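PDB 1H21: split-soret cytochrome C from Desulfovibrio desulfuricans, which carries two heme c groups and an iron-sulfur cluster, probably [2Fe-2S], per subunit and may take part in electron transfer during sulfate reduction. Local coordinates for residues A88-G91 against A92-F96; A179-A182 against A183-N187. All coordinates share one frame; numbering follows the deposited sequence.

Interaction 1 (A88-G91 against A92-F96); sequences ALYG and AAATF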
ATOM      1  N   ALA A  88      -3.562  -4.527  -6.906  1.00 35.08           N
ATOM      2  CA  ALA A  88      -4.866  -5.158  -7.020  1.00 30.54           C
ATOM      3  C   ALA A  88      -5.425  -5.402  -5.636  1.00 29.03           C
ATOM      4  O   ALA A  88      -6.609  -5.172  -5.386  1.00 32.42           O
ATOM      5  CB  ALA A  88      -4.756  -6.461  -7.779  1.00 31.91           C
ATOM      6  N   LEU A  89      -4.559  -5.818  -4.717  1.00 29.56           N
ATOM      7  CA  LEU A  89      -4.966  -6.103  -3.347  1.00 25.24           C
ATOM      8  C   LEU A  89      -5.430  -4.846  -2.623  1.00 27.82           C
ATOM      9  O   LEU A  89      -6.456  -4.857  -1.929  1.00 30.93           O
ATOM     10  CB  LEU A  89      -3.842  -6.789  -2.573  1.00 24.74           C
ATOM     11  CG  LEU A  89      -3.441  -8.222  -2.930  1.00 22.89           C
ATOM     12  CD1 LEU A  89      -2.465  -8.676  -1.874  1.00 26.14           C
ATOM     13  CD2 LEU A  89      -4.612  -9.154  -2.912  1.00 17.59           C
ATOM     14  N   TYR A  90      -4.691  -3.755  -2.782  1.00 30.61           N
ATOM     15  CA  TYR A  90      -5.101  -2.518  -2.125  1.00 31.26           C
ATOM     16  C   TYR A  90      -6.418  -2.006  -2.716  1.00 31.27           C
ATOM     17  O   TYR A  90      -7.358  -1.679  -1.989  1.00 30.39           O
ATOM     18  CB  TYR A  90      -4.045  -1.419  -2.236  1.00 26.99           C
ATOM     19  CG  TYR A  90      -4.543  -0.202  -1.535  1.00 24.86           C
ATOM     20  CD1 TYR A  90      -4.620  -0.170  -0.140  1.00 22.88           C
ATOM     21  CD2 TYR A  90      -5.049   0.881  -2.253  1.00 29.50           C
ATOM     22  CE1 TYR A  90      -5.189   0.901   0.515  1.00 19.80           C
ATOM     23  CE2 TYR A  90      -5.632   1.979  -1.588  1.00 20.02           C
ATOM     24  CZ  TYR A  90      -5.693   1.971  -0.211  1.00 20.09           C
ATOM     25  OH  TYR A  90      -6.245   3.031   0.440  1.00 16.44           O
ATOM     26  N   GLY A  91      -6.456  -1.903  -4.038  1.00 33.10           N
ATOM     27  CA  GLY A  91      -7.655  -1.446  -4.708  1.00 34.74           C
ATOM     28  C   GLY A  91      -8.899  -2.175  -4.224  1.00 34.42           C
ATOM     29  O   GLY A  91      -9.933  -1.551  -3.997  1.00 36.04           O
ATOM     30  N   ALA A  92      -8.794  -3.488  -4.037  1.00 31.71           N
ATOM     31  CA  ALA A  92      -9.929  -4.279  -3.583  1.00 28.94           C
ATOM     32  C   ALA A  92     -10.224  -4.068  -2.111  1.00 31.66           C
ATOM     33  O   ALA A  92     -11.366  -3.831  -1.740  1.00 38.50           O
ATOM     34  CB  ALA A  92      -9.701  -5.764  -3.875  1.00 23.04           C
ATOM     35  N   ALA A  93      -9.202  -4.100  -1.266  1.00 29.56           N
ATOM     36  CA  ALA A  93      -9.440  -3.929   0.157  1.00 28.15           C
ATOM     37  C   ALA A  93      -9.902  -2.524   0.526  1.00 29.73           C
ATOM     38  O   ALA A  93     -10.597  -2.335   1.513  1.00 28.29           O
ATOM     39  CB  ALA A  93      -8.200  -4.289   0.934  1.00 24.78           C
ATOM     40  N   ALA A  94      -9.508  -1.538  -0.272  1.00 30.41           N
ATOM     41  CA  ALA A  94      -9.845  -0.150   0.013  1.00 30.34           C
ATOM     42  C   ALA A  94     -11.325   0.084  -0.062  1.00 31.20           C
ATOM     43  O   ALA A  94     -11.863   0.911   0.690  1.00 32.02           O
ATOM     44  CB  ALA A  94      -9.131   0.785  -0.944  1.00 26.17           C
ATOM     45  N   THR A  95     -11.974  -0.631  -0.982  1.00 29.86           N
ATOM     46  CA  THR A  95     -13.418  -0.509  -1.177  1.00 29.42           C
ATOM     47  C   THR A  95     -14.180  -0.883   0.098  1.00 29.38           C
ATOM     48  O   THR A  95     -15.188  -0.257   0.433  1.00 32.07           O
ATOM     49  CB  THR A  95     -13.940  -1.380  -2.366  1.00 28.56           C
ATOM     50  OG1 THR A  95     -13.838  -2.767  -2.041  1.00 31.25           O
ATOM     51  CG2 THR A  95     -13.146  -1.136  -3.608  1.00 24.67           C
ATOM     52  N   PHE A  96     -13.649  -1.839   0.851  1.00 28.03           N
ATOM     53  CA  PHE A  96     -14.308  -2.278   2.075  1.00 28.66           C
ATOM     54  C   PHE A  96     -14.456  -1.126   3.056  1.00 30.67           C
ATOM     55  O   PHE A  96     -15.425  -1.085   3.846  1.00 28.99           O
ATOM     56  CB  PHE A  96     -13.528  -3.399   2.770  1.00 24.38           C
ATOM     57  CG  PHE A  96     -13.244  -4.577   1.907  1.00 26.82           C
ATOM     58  CD1 PHE A  96     -13.838  -4.711   0.645  1.00 24.65           C
ATOM     59  CD2 PHE A  96     -12.377  -5.571   2.365  1.00 28.80           C
ATOM     60  CE1 PHE A  96     -13.588  -5.810  -0.146  1.00 27.29           C
ATOM     61  CE2 PHE A  96     -12.112  -6.686   1.582  1.00 28.18           C
ATOM     62  CZ  PHE A  96     -12.719  -6.807   0.321  1.00 29.26           C
TER
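Tyr-90 and Ala-94, one helical turn apart, make the main side-chain contact here, a CH-pi interaction. The methyl CB of Ala-94 sits over one face of the phenol ring, 4.0 Å from the ring centroid and 25° off the normal. It is shifted toward the hydroxyl end, so that its nearest ring atom is Tyr-90 CZ, at 3.7 Å. With CG anti to the backbone N (chi1 -180°), the ring lies alongside the following turn. Its hydroxyl is bonded across the dimer interface, Tyr-90 OH to Asn-75 ND2 of the second subunit, whose own Tyr-90 ring meets this one with the two planes inclined to each other.

The backbone bonds are those of an alpha helix. Ala-92 N donates to Ala-88 O at 3.1 Å, Ala-93 N to Leu-89 O at 2.9 Å, and Ala-94 N to Tyr-90 O at 2.8 Å. They belong to helix 87-99, a buried element near the centre of the chain that starts directly after Cys-86, an inferred ligand of the iron-sulfur cluster. Ala-88 touches Cys-44, another inferred ligand, while Leu-89 packs on Phe-113 and Tyr-116 of helix 102-118.

Polar and apolar branches of Thr-95 both turn back to the preceding turn. OG1 donates to Ala-92 O at 2.7 Å, in the carbonyl plane, which satisfies the buried hydroxyl within its own helix. A chi1 of 69° sets OG1 between the backbone N and the carbonyl carbon, and leaves CG2 3.3 Å from Gly-91 O. The same side chain packs outward on Phe-49, Ile-52 and Val-53 of helix 44-60.

Interaction 2 (A179-A182 against A183-N187); sequences AFKA and AEIIN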
ATOM      1  N   ALA A 179     -10.033  -9.225  -7.858  1.00 32.47           N
ATOM      2  CA  ALA A 179     -11.321  -8.555  -8.000  1.00 31.55           C
ATOM      3  C   ALA A 179     -12.416  -9.592  -7.723  1.00 36.19           C
ATOM      4  O   ALA A 179     -13.331  -9.351  -6.930  1.00 38.80           O
ATOM      5  CB  ALA A 179     -11.468  -8.015  -9.412  1.00 25.26           C
ATOM      6  N   PHE A 180     -12.273 -10.769  -8.334  1.00 35.54           N
ATOM      7  CA  PHE A 180     -13.216 -11.866  -8.176  1.00 32.63           C
ATOM      8  C   PHE A 180     -13.333 -12.266  -6.713  1.00 34.01           C
ATOM      9  O   PHE A 180     -14.431 -12.322  -6.151  1.00 40.88           O
ATOM     10  CB  PHE A 180     -12.739 -13.054  -9.008  1.00 39.32           C
ATOM     11  CG  PHE A 180     -13.672 -14.229  -8.985  1.00 40.53           C
ATOM     12  CD1 PHE A 180     -14.637 -14.387  -9.976  1.00 41.11           C
ATOM     13  CD2 PHE A 180     -13.603 -15.171  -7.963  1.00 40.94           C
ATOM     14  CE1 PHE A 180     -15.533 -15.475  -9.936  1.00 40.70           C
ATOM     15  CE2 PHE A 180     -14.492 -16.254  -7.916  1.00 41.62           C
ATOM     16  CZ  PHE A 180     -15.459 -16.408  -8.902  1.00 36.45           C
ATOM     17  N   LYS A 181     -12.195 -12.520  -6.082  1.00 34.91           N
ATOM     18  CA  LYS A 181     -12.181 -12.921  -4.677  1.00 32.71           C
ATOM     19  C   LYS A 181     -12.756 -11.849  -3.747  1.00 32.51           C
ATOM     20  O   LYS A 181     -13.521 -12.148  -2.828  1.00 30.40           O
ATOM     21  CB  LYS A 181     -10.755 -13.264  -4.246  1.00 31.75           C
ATOM     22  CG  LYS A 181     -10.652 -13.686  -2.794  1.00 31.93           C
ATOM     23  CD  LYS A 181     -11.556 -14.872  -2.528  1.00 32.26           C
ATOM     24  CE  LYS A 181     -11.460 -15.351  -1.091  1.00 32.76           C
ATOM     25  NZ  LYS A 181     -12.294 -16.561  -0.881  1.00 38.01           N
ATOM     26  N   ALA A 182     -12.358 -10.602  -3.966  1.00 34.91           N
ATOM     27  CA  ALA A 182     -12.833  -9.494  -3.138  1.00 35.67           C
ATOM     28  C   ALA A 182     -14.345  -9.391  -3.263  1.00 34.09           C
ATOM     29  O   ALA A 182     -15.043  -9.134  -2.268  1.00 31.55           O
ATOM     30  CB  ALA A 182     -12.167  -8.159  -3.565  1.00 33.10           C
ATOM     31  N   ALA A 183     -14.831  -9.581  -4.492  1.00 32.92           N
ATOM     32  CA  ALA A 183     -16.259  -9.522  -4.777  1.00 33.26           C
ATOM     33  C   ALA A 183     -16.962 -10.579  -3.927  1.00 34.19           C
ATOM     34  O   ALA A 183     -17.887 -10.256  -3.183  1.00 35.06           O
ATOM     35  CB  ALA A 183     -16.527  -9.749  -6.263  1.00 31.26           C
ATOM     36  N   GLU A 184     -16.461 -11.813  -3.948  1.00 32.73           N
ATOM     37  CA  GLU A 184     -17.076 -12.868  -3.148  1.00 33.23           C
ATOM     38  C   GLU A 184     -17.103 -12.529  -1.670  1.00 33.74           C
ATOM     39  O   GLU A 184     -18.083 -12.789  -0.979  1.00 39.69           O
ATOM     40  CB  GLU A 184     -16.350 -14.180  -3.340  1.00 35.95           C
ATOM     41  CG  GLU A 184     -16.399 -14.703  -4.756  1.00 39.69           C
ATOM     42  CD  GLU A 184     -15.960 -16.148  -4.833  1.00 45.80           C
ATOM     43  OE1 GLU A 184     -15.145 -16.577  -3.980  1.00 50.65           O
ATOM     44  OE2 GLU A 184     -16.445 -16.867  -5.731  1.00 51.46           O
ATOM     45  N   ILE A 185     -16.022 -11.948  -1.184  1.00 34.72           N
ATOM     46  CA  ILE A 185     -15.931 -11.558   0.214  1.00 32.94           C
ATOM     47  C   ILE A 185     -16.972 -10.473   0.524  1.00 30.72           C
ATOM     48  O   ILE A 185     -17.638 -10.514   1.570  1.00 27.57           O
ATOM     49  CB  ILE A 185     -14.511 -11.025   0.532  1.00 31.24           C
ATOM     50  CG1 ILE A 185     -13.495 -12.150   0.372  1.00 32.43           C
ATOM     51  CG2 ILE A 185     -14.447 -10.478   1.952  1.00 34.65           C
ATOM     52  CD1 ILE A 185     -12.059 -11.684   0.404  1.00 35.50           C
ATOM     53  N   ILE A 186     -17.107  -9.499  -0.370  1.00 28.68           N
ATOM     54  CA  ILE A 186     -18.076  -8.434  -0.135  1.00 34.29           C
ATOM     55  C   ILE A 186     -19.465  -9.064  -0.017  1.00 37.61           C
ATOM     56  O   ILE A 186     -20.176  -8.825   0.964  1.00 37.71           O
ATOM     57  CB  ILE A 186     -18.060  -7.363  -1.252  1.00 33.68           C
ATOM     58  CG1 ILE A 186     -16.831  -6.450  -1.081  1.00 31.68           C
ATOM     59  CG2 ILE A 186     -19.367  -6.548  -1.233  1.00 23.84           C
ATOM     60  CD1 ILE A 186     -16.509  -5.604  -2.318  1.00 32.36           C
ATOM     61  N   ASN A 187     -19.812  -9.915  -0.983  1.00 38.76           N
ATOM     62  CA  ASN A 187     -21.105 -10.597  -0.993  1.00 35.76           C
ATOM     63  C   ASN A 187     -21.322 -11.315   0.328  1.00 37.28           C
ATOM     64  O   ASN A 187     -22.326 -11.087   1.013  1.00 39.62           O
ATOM     65  CB  ASN A 187     -21.175 -11.613  -2.129  1.00 36.05           C
ATOM     66  CG  ASN A 187     -21.351 -10.963  -3.478  1.00 37.55           C
ATOM     67  OD1 ASN A 187     -21.733  -9.791  -3.586  1.00 39.77           O
ATOM     68  ND2 ASN A 187     -21.093 -11.733  -4.533  1.00 38.48           N
TER
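Within the long helix 165-192, Phe-180 and Glu-184 lie one turn apart on a partly exposed side and bring an aromatic ring against a carboxylate. Glu-184 OE2 approaches CE2 of the Phe-180 ring to 3.0 Å, a close contact, and the two flat groups are inclined by 48°. With Phe-180 CG anti to the backbone N (chi1 -177°), the ring leans along the next turn, while the extended Glu-184 chain runs back to it; Glu-184 CG also comes within 3.4 Å of Phe-180 O.

Four successive i to i+4 bonds hold these two turns, from Ala-183 N to Ala-179 O (2.9 Å) through to Ile-186 N to Ala-182 O (2.8 Å). The helix packs against three others, 26-38, 44-60 and 102-118, besides helix 87-99.

On the side facing helix 102-118, the aliphatic part of Lys-181 passes Ile-185, with Lys-181 CE 4.0 Å from Ile-185 CD1. The chain bends at chi2 (57°) before extending to its ammonium group, which forms a salt bridge with Glu-111 and a cation-pi contact with Trp-115. Lys-181 NZ stays 4.2 Å from Glu-184 OE1, too far for a salt bridge, though the opposite charges probably attract weakly.

Both interactions lie within single alpha helices, each spanning a little over two turns, and the two helices pack directly on each other. Ala-92 CB of interaction 1 meets Ala-182 CB of interaction 2 at 3.5 Å, a contact between two alanine methyls, consistent with close approach of the helices here. Further along, Phe-96 CE1 lies 3.4 Å from Ile-186 CG1. Helices 44-60 and 102-118 line both. Interaction 1 is entirely buried and closer to the centre of the chain; its polar side-chain groups bond to its own backbone or to the second subunit. Residues 179-187 touch no other subunit, and their partly exposed side carries charged groups, with Lys-181 paired to helix 102-118.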